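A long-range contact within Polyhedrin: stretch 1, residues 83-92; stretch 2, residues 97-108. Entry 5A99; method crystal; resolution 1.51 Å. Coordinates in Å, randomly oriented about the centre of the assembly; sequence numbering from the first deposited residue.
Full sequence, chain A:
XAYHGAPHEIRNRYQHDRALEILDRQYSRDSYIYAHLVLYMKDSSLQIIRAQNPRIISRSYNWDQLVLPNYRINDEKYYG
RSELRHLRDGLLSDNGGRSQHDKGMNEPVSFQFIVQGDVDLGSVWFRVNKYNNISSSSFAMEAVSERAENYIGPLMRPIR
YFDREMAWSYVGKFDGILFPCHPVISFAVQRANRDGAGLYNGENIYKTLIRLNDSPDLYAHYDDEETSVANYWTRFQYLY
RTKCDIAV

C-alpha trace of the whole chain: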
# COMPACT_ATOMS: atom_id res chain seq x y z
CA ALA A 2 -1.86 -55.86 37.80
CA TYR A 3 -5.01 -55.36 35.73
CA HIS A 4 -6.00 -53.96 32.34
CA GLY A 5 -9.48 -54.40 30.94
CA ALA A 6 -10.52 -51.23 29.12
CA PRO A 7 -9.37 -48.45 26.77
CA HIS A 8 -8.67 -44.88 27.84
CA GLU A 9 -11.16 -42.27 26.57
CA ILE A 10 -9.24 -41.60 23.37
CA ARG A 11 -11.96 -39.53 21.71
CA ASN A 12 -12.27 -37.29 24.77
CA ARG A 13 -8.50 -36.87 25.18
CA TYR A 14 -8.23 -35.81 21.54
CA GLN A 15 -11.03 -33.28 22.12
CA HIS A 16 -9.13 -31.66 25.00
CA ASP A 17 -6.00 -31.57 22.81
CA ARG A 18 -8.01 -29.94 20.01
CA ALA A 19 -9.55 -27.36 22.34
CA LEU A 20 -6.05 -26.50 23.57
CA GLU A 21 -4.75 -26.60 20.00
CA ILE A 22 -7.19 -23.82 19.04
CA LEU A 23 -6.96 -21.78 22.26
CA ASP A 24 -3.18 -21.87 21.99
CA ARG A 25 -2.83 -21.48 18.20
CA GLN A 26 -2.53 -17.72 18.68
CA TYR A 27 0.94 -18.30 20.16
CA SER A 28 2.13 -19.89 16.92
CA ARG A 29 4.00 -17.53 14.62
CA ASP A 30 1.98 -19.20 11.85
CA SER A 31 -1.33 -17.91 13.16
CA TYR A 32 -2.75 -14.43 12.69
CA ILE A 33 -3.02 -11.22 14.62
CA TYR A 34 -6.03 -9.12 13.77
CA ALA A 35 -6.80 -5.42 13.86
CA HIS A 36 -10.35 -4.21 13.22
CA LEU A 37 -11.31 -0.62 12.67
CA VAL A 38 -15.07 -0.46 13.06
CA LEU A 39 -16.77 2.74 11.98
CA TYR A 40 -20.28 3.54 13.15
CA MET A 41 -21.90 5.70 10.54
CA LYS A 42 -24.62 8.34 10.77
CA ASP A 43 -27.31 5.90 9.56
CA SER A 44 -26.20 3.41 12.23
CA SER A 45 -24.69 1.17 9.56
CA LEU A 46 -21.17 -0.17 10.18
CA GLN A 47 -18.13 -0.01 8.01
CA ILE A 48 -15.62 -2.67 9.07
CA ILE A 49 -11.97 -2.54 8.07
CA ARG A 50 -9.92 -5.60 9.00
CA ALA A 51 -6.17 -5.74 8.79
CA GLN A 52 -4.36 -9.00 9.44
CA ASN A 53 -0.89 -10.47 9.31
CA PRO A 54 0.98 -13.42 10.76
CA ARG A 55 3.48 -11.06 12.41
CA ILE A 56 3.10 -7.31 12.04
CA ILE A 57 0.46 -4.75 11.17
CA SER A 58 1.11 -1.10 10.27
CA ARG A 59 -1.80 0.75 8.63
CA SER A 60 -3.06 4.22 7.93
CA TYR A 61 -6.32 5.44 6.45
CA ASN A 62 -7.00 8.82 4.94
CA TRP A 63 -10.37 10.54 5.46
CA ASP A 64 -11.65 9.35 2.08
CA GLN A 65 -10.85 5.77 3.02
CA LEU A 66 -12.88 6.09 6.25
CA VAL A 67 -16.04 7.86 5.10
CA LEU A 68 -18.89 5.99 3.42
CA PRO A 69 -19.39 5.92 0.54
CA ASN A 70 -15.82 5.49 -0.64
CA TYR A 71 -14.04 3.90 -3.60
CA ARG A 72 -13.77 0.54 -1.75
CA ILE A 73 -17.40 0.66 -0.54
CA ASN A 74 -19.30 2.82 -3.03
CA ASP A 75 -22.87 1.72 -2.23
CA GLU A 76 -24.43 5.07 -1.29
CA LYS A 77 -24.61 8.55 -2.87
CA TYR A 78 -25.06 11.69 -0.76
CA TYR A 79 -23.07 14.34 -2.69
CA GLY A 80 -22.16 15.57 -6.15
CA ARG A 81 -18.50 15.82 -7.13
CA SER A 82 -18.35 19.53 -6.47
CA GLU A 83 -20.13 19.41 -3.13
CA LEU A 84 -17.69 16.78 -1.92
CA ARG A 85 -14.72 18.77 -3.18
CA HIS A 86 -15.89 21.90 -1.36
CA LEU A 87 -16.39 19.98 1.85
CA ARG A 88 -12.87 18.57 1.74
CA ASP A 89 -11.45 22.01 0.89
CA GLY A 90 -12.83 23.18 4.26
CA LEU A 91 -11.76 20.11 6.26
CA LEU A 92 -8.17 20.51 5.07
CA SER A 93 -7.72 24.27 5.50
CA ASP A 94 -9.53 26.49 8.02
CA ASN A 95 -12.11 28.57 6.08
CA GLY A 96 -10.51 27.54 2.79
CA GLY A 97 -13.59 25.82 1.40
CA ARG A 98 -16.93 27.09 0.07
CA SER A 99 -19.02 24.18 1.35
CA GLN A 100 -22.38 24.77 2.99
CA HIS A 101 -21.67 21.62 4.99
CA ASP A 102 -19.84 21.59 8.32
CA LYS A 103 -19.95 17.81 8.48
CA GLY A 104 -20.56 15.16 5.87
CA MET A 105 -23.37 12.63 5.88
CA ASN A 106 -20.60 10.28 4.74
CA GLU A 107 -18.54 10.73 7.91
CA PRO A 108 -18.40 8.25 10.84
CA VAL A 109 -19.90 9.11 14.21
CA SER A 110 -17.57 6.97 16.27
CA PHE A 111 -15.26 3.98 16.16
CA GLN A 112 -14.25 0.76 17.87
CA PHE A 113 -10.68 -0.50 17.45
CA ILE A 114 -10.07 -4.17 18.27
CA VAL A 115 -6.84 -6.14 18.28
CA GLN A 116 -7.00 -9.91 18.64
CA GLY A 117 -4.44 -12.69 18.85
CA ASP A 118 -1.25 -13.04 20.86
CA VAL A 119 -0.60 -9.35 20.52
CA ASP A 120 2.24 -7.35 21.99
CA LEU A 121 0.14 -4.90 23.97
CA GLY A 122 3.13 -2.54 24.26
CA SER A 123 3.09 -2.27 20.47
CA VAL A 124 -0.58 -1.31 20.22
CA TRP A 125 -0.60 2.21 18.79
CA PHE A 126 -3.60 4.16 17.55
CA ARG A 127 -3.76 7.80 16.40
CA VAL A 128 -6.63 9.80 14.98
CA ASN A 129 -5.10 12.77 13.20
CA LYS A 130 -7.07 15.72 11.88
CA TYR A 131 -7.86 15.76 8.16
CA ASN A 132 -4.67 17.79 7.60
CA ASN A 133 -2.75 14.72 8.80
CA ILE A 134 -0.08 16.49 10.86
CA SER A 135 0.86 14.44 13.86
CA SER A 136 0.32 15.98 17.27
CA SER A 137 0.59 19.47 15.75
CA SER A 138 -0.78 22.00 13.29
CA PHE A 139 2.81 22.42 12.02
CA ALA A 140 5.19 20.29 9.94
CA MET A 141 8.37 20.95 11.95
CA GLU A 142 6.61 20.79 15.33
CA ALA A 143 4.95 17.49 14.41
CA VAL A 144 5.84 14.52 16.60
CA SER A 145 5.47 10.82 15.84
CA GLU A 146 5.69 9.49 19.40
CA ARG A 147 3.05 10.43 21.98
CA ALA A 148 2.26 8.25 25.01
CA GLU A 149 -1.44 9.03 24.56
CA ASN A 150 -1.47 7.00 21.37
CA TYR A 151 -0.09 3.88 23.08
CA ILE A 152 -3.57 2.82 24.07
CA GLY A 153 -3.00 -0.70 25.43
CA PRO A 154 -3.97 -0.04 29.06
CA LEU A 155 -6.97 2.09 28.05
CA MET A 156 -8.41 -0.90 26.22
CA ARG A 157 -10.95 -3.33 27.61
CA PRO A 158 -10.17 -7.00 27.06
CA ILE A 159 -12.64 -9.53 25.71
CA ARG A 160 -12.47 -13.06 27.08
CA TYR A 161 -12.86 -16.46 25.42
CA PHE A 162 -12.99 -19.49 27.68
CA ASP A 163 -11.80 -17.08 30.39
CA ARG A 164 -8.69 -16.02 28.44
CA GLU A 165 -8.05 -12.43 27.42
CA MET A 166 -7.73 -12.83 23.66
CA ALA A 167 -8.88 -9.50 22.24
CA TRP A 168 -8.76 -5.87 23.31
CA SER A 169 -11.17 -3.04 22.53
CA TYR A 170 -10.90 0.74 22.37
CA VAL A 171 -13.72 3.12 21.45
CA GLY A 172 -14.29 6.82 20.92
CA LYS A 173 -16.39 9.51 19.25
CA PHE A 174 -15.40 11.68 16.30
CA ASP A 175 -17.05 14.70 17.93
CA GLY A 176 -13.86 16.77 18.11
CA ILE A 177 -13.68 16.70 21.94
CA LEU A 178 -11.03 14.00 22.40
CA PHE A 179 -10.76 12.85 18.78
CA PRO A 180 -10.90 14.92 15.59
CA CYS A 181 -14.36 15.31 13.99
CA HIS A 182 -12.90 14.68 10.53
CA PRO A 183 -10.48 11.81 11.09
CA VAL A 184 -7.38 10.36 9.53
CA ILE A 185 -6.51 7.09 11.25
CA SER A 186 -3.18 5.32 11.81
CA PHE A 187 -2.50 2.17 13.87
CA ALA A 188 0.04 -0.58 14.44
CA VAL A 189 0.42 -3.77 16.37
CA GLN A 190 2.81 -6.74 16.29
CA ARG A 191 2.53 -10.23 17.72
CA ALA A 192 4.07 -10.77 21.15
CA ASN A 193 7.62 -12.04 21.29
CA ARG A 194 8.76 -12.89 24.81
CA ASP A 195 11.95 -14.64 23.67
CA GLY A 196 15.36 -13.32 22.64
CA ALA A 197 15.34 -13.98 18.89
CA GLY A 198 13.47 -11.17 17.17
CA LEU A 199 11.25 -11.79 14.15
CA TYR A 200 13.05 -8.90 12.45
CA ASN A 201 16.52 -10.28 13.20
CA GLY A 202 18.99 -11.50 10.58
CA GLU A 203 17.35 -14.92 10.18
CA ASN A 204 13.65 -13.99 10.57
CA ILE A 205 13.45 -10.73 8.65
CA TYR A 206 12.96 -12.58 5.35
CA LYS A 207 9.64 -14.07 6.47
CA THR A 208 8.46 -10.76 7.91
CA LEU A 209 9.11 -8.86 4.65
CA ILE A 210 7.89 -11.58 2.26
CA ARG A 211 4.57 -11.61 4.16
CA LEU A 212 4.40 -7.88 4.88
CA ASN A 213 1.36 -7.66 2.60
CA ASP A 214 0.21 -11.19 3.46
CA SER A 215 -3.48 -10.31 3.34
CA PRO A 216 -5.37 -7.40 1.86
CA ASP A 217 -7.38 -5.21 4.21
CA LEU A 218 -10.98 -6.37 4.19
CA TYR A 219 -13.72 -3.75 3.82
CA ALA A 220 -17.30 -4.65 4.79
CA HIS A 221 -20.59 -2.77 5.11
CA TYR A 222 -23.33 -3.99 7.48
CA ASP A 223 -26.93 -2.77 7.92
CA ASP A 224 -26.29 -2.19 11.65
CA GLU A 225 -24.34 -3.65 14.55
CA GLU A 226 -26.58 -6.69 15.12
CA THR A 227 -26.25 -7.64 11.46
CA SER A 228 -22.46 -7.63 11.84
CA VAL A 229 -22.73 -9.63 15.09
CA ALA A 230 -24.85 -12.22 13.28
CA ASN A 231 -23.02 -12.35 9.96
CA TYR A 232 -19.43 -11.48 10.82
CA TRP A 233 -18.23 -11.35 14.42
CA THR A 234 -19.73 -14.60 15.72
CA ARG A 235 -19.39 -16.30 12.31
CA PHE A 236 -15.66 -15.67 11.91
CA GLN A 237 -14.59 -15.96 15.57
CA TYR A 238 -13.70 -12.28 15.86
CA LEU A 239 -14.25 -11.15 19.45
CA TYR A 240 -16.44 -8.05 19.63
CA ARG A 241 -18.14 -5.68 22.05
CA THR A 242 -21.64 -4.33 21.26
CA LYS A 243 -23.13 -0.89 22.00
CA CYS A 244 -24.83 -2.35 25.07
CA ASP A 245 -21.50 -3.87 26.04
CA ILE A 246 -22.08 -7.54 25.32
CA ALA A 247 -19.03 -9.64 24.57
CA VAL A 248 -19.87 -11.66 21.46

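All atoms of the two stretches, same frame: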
# COMPACT_ATOMS: atom_id res chain seq x y z
N GLU A 83 -19.77 19.30 -4.53
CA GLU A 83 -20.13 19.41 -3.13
C GLU A 83 -19.08 18.72 -2.27
O GLU A 83 -18.67 19.24 -1.24
CB GLU A 83 -21.49 18.78 -2.85
CG GLU A 83 -22.67 19.66 -3.18
CD GLU A 83 -22.84 19.89 -4.68
OE1 GLU A 83 -22.24 19.12 -5.47
OE2 GLU A 83 -23.56 20.84 -5.05
N LEU A 84 -18.65 17.54 -2.70
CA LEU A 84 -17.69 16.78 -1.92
C LEU A 84 -16.35 17.50 -1.93
O LEU A 84 -15.66 17.56 -0.91
CB LEU A 84 -17.54 15.34 -2.43
CG LEU A 84 -16.57 14.42 -1.68
CD1 LEU A 84 -16.87 14.34 -0.18
CD2 LEU A 84 -16.60 13.02 -2.28
N ARG A 85 -15.98 18.06 -3.08
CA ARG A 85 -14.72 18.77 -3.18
C ARG A 85 -14.70 19.96 -2.21
O ARG A 85 -13.72 20.19 -1.51
CB ARG A 85 -14.49 19.27 -4.61
CG ARG A 85 -13.41 20.34 -4.70
CD ARG A 85 -13.08 20.72 -6.13
NE ARG A 85 -11.90 21.58 -6.17
CZ ARG A 85 -11.44 22.17 -7.27
NH1 ARG A 85 -12.08 22.01 -8.42
NH2 ARG A 85 -10.35 22.93 -7.23
N HIS A 86 -15.80 20.71 -2.19
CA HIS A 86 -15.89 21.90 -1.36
C HIS A 86 -15.77 21.55 0.11
O HIS A 86 -15.12 22.26 0.89
CB HIS A 86 -17.24 22.59 -1.59
CG HIS A 86 -17.45 23.07 -2.99
ND1 HIS A 86 -16.42 23.23 -3.89
CD2 HIS A 86 -18.59 23.40 -3.65
CE1 HIS A 86 -16.92 23.64 -5.05
NE2 HIS A 86 -18.23 23.76 -4.93
N LEU A 87 -16.44 20.47 0.49
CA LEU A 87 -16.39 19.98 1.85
C LEU A 87 -14.95 19.71 2.26
O LEU A 87 -14.47 20.22 3.29
CB LEU A 87 -17.24 18.71 1.96
CG LEU A 87 -17.12 17.97 3.29
CD1 LEU A 87 -17.48 18.90 4.44
CD2 LEU A 87 -17.97 16.72 3.28
N ARG A 88 -14.24 18.96 1.43
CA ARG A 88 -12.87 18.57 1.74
C ARG A 88 -11.96 19.78 1.80
O ARG A 88 -11.12 19.87 2.69
CB ARG A 88 -12.35 17.59 0.70
CG ARG A 88 -13.01 16.23 0.80
CD ARG A 88 -12.58 15.33 -0.34
NE ARG A 88 -11.32 14.64 -0.06
CZ ARG A 88 -10.80 13.70 -0.84
NH1 ARG A 88 -11.41 13.34 -1.97
NH2 ARG A 88 -9.66 13.12 -0.49
N ASP A 89 -12.16 20.73 0.88
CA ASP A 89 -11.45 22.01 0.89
C ASP A 89 -11.48 22.61 2.30
O ASP A 89 -10.45 23.01 2.83
CB ASP A 89 -12.07 23.00 -0.13
CG ASP A 89 -11.79 22.62 -1.58
OD1 ASP A 89 -10.94 21.75 -1.84
OD2 ASP A 89 -12.42 23.23 -2.48
N GLY A 90 -12.67 22.65 2.91
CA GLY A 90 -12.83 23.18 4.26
C GLY A 90 -12.24 22.33 5.37
O GLY A 90 -11.72 22.85 6.37
N LEU A 91 -12.30 21.01 5.22
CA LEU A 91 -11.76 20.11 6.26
C LEU A 91 -10.24 20.15 6.28
O LEU A 91 -9.62 19.91 7.32
CB LEU A 91 -12.24 18.67 6.06
CG LEU A 91 -13.75 18.44 5.91
CD1 LEU A 91 -14.08 16.94 5.80
CD2 LEU A 91 -14.52 19.10 7.05
N LEU A 92 -9.63 20.44 5.14
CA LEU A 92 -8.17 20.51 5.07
C LEU A 92 -7.62 21.83 5.61
O LEU A 92 -6.63 21.85 6.34
CB LEU A 92 -7.70 20.32 3.63
CG LEU A 92 -6.20 20.43 3.38
CD1 LEU A 92 -5.43 19.43 4.26
CD2 LEU A 92 -5.93 20.18 1.89
N GLY A 97 -12.61 26.47 2.25
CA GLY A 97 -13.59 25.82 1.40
C GLY A 97 -14.89 26.60 1.33
O GLY A 97 -15.20 27.38 2.24
N ARG A 98 -15.66 26.38 0.26
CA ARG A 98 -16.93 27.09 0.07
C ARG A 98 -18.15 26.24 0.39
O ARG A 98 -19.28 26.63 0.08
CB ARG A 98 -17.03 27.61 -1.36
CG ARG A 98 -17.23 26.53 -2.41
CD ARG A 98 -17.44 27.16 -3.78
NE ARG A 98 -16.22 27.82 -4.28
CZ ARG A 98 -16.16 28.56 -5.38
NH1 ARG A 98 -17.25 28.75 -6.11
NH2 ARG A 98 -15.01 29.11 -5.76
N SER A 99 -17.94 25.09 1.02
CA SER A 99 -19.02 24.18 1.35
C SER A 99 -20.08 24.86 2.20
O SER A 99 -19.80 25.80 2.97
CB SER A 99 -18.45 22.97 2.09
OG SER A 99 -19.47 22.06 2.43
N GLN A 100 -21.31 24.38 2.09
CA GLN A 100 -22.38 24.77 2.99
C GLN A 100 -22.51 23.72 4.09
O GLN A 100 -23.41 23.78 4.93
CB GLN A 100 -23.70 24.90 2.23
CG GLN A 100 -23.73 26.01 1.21
CD GLN A 100 -25.13 26.26 0.67
OE1 GLN A 100 -25.54 25.64 -0.31
NE2 GLN A 100 -25.87 27.15 1.32
N HIS A 101 -21.60 22.75 4.08
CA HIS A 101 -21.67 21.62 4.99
C HIS A 101 -20.52 21.64 5.97
O HIS A 101 -19.34 21.58 5.57
CB HIS A 101 -21.66 20.31 4.21
CG HIS A 101 -22.77 20.18 3.20
ND1 HIS A 101 -22.53 19.90 1.87
CD2 HIS A 101 -24.11 20.27 3.33
CE1 HIS A 101 -23.67 19.84 1.22
NE2 HIS A 101 -24.65 20.06 2.08
N ASP A 102 -20.84 21.70 7.26
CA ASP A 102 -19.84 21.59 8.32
C ASP A 102 -19.32 20.17 8.45
O ASP A 102 -18.13 19.94 8.67
CB ASP A 102 -20.43 21.97 9.67
CG ASP A 102 -20.23 23.43 10.01
OD1 ASP A 102 -19.47 24.12 9.30
OD2 ASP A 102 -20.81 23.88 11.02
N LYS A 103 -20.26 19.22 8.36
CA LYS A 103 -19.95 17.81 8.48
C LYS A 103 -20.61 17.08 7.34
O LYS A 103 -21.62 17.53 6.80
CB LYS A 103 -20.46 17.26 9.81
CG LYS A 103 -19.91 17.97 11.05
CD LYS A 103 -20.12 17.16 12.31
CE LYS A 103 -20.00 18.00 13.58
NZ LYS A 103 -18.99 19.11 13.46
N GLY A 104 -20.03 15.94 6.96
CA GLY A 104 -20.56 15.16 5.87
C GLY A 104 -21.45 14.05 6.37
O GLY A 104 -21.18 13.44 7.41
N MET A 105 -22.52 13.79 5.63
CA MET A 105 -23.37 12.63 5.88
C MET A 105 -22.54 11.36 5.76
O MET A 105 -22.89 10.33 6.33
CB MET A 105 -24.52 12.60 4.89
CG MET A 105 -25.51 13.71 5.06
SD MET A 105 -25.99 13.93 6.79
CE MET A 105 -27.37 15.06 6.59
N ASN A 106 -21.44 11.44 5.02
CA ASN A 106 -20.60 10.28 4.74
C ASN A 106 -19.63 9.97 5.86
O ASN A 106 -18.96 8.94 5.83
CB ASN A 106 -19.83 10.46 3.41
CG ASN A 106 -19.00 11.75 3.39
OD1 ASN A 106 -19.28 12.70 4.12
ND2 ASN A 106 -17.98 11.79 2.52
N GLU A 107 -19.54 10.85 6.85
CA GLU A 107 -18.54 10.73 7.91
C GLU A 107 -19.02 9.88 9.09
O GLU A 107 -20.19 9.92 9.44
CB GLU A 107 -18.15 12.11 8.42
CG GLU A 107 -17.47 13.01 7.39
CD GLU A 107 -16.99 14.30 8.02
OE1 GLU A 107 -17.83 15.16 8.32
OE2 GLU A 107 -15.77 14.45 8.23
N PRO A 108 -18.10 9.14 9.71
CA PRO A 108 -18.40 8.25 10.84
C PRO A 108 -18.69 9.05 12.11
O PRO A 108 -18.15 10.13 12.31
CB PRO A 108 -17.11 7.43 10.99
CG PRO A 108 -16.03 8.35 10.51
CD PRO A 108 -16.66 9.16 9.40
O HOH W 1 -20.38 20.64 0.28
O HOH W 2 -14.18 24.99 -1.70

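No direct hydrogen bond joins these two stretches. Two ordered waters carry the polar links, and the rest is packing. The contact buries 545 Å², both sides summed. Stretch 1 is helical throughout. Stretch 2 has no regular helix or strand. It follows the helix from Gly97 to Ser99, then curves around the end of the Leu87 side chain.

Water 1 sits between three atoms. It donates to Glu83 O at 2.7 Å. It also lies 2.7 Å from Ser99 OG and 2.8 Å from His101 ND1, both as hydrogen bonds. Water 2 donates to Asp89 OD2 at 2.6 Å and accepts from Arg98 N at 2.8 Å. The loop thus reaches a carbonyl and a carboxylate of the helix without touching either directly.

The backbones come closest at the glycines, with Gly90 CA and Gly97 CA 4.0 Å apart. Gly97 CA packs 3.6 Å from Gly90 N and 3.6 Å from Asp89 CB. A side chain at Gly97 would not fit: an ideal CB would lie 2.3 Å from Gly90 N and 2.7 Å from His86 O. Gly90 is different, since a CB there would have room.

His86 points toward the loop. Arg98 lays its aliphatic part over one face of the His86 ring, with CG of Arg98 3.5 Å from the ring centroid and 11° off the normal. This is a CH-pi contact. It uses the methylene chain of the arginine. Ser99 is small enough to sit close to the helix backbone, with Ser99 CB 3.6 Å from both His86 O and Leu87 N. Its hydroxyl also accepts from its own stretch, His101 N to Ser99 OG at 2.8 Å.

Leu87 is buried and loses 84 Å² to the loop, more than any other residue here. Its CB points sideways, but its end comes nearer. Leu87 CD1 lies 3.5 Å from His101 O, and Leu87 CD2 lies 4.0 Å from Gly104 CA. Gly104 leaves space for this methyl; an ideal CB would come within 3.1 Å of Leu87 CD2 and would clash with Asn106 OD1.

Leu91 extends the apolar surface, its CD1 3.9 Å from Glu107 OE2. Leu84 adds CD1, 3.9 Å from Asn106 ND2. A type I turn from Gly104 to Glu107 shapes this end of the loop. Gly104 N donates to Glu107 OE1 at 2.7 Å, while Glu107 OE2 is hydrogen-bonded elsewhere in the structure. Both carboxylate oxygens are therefore satisfied despite burial. Asn106 OD1 is buried by the contact and has no partner in the model.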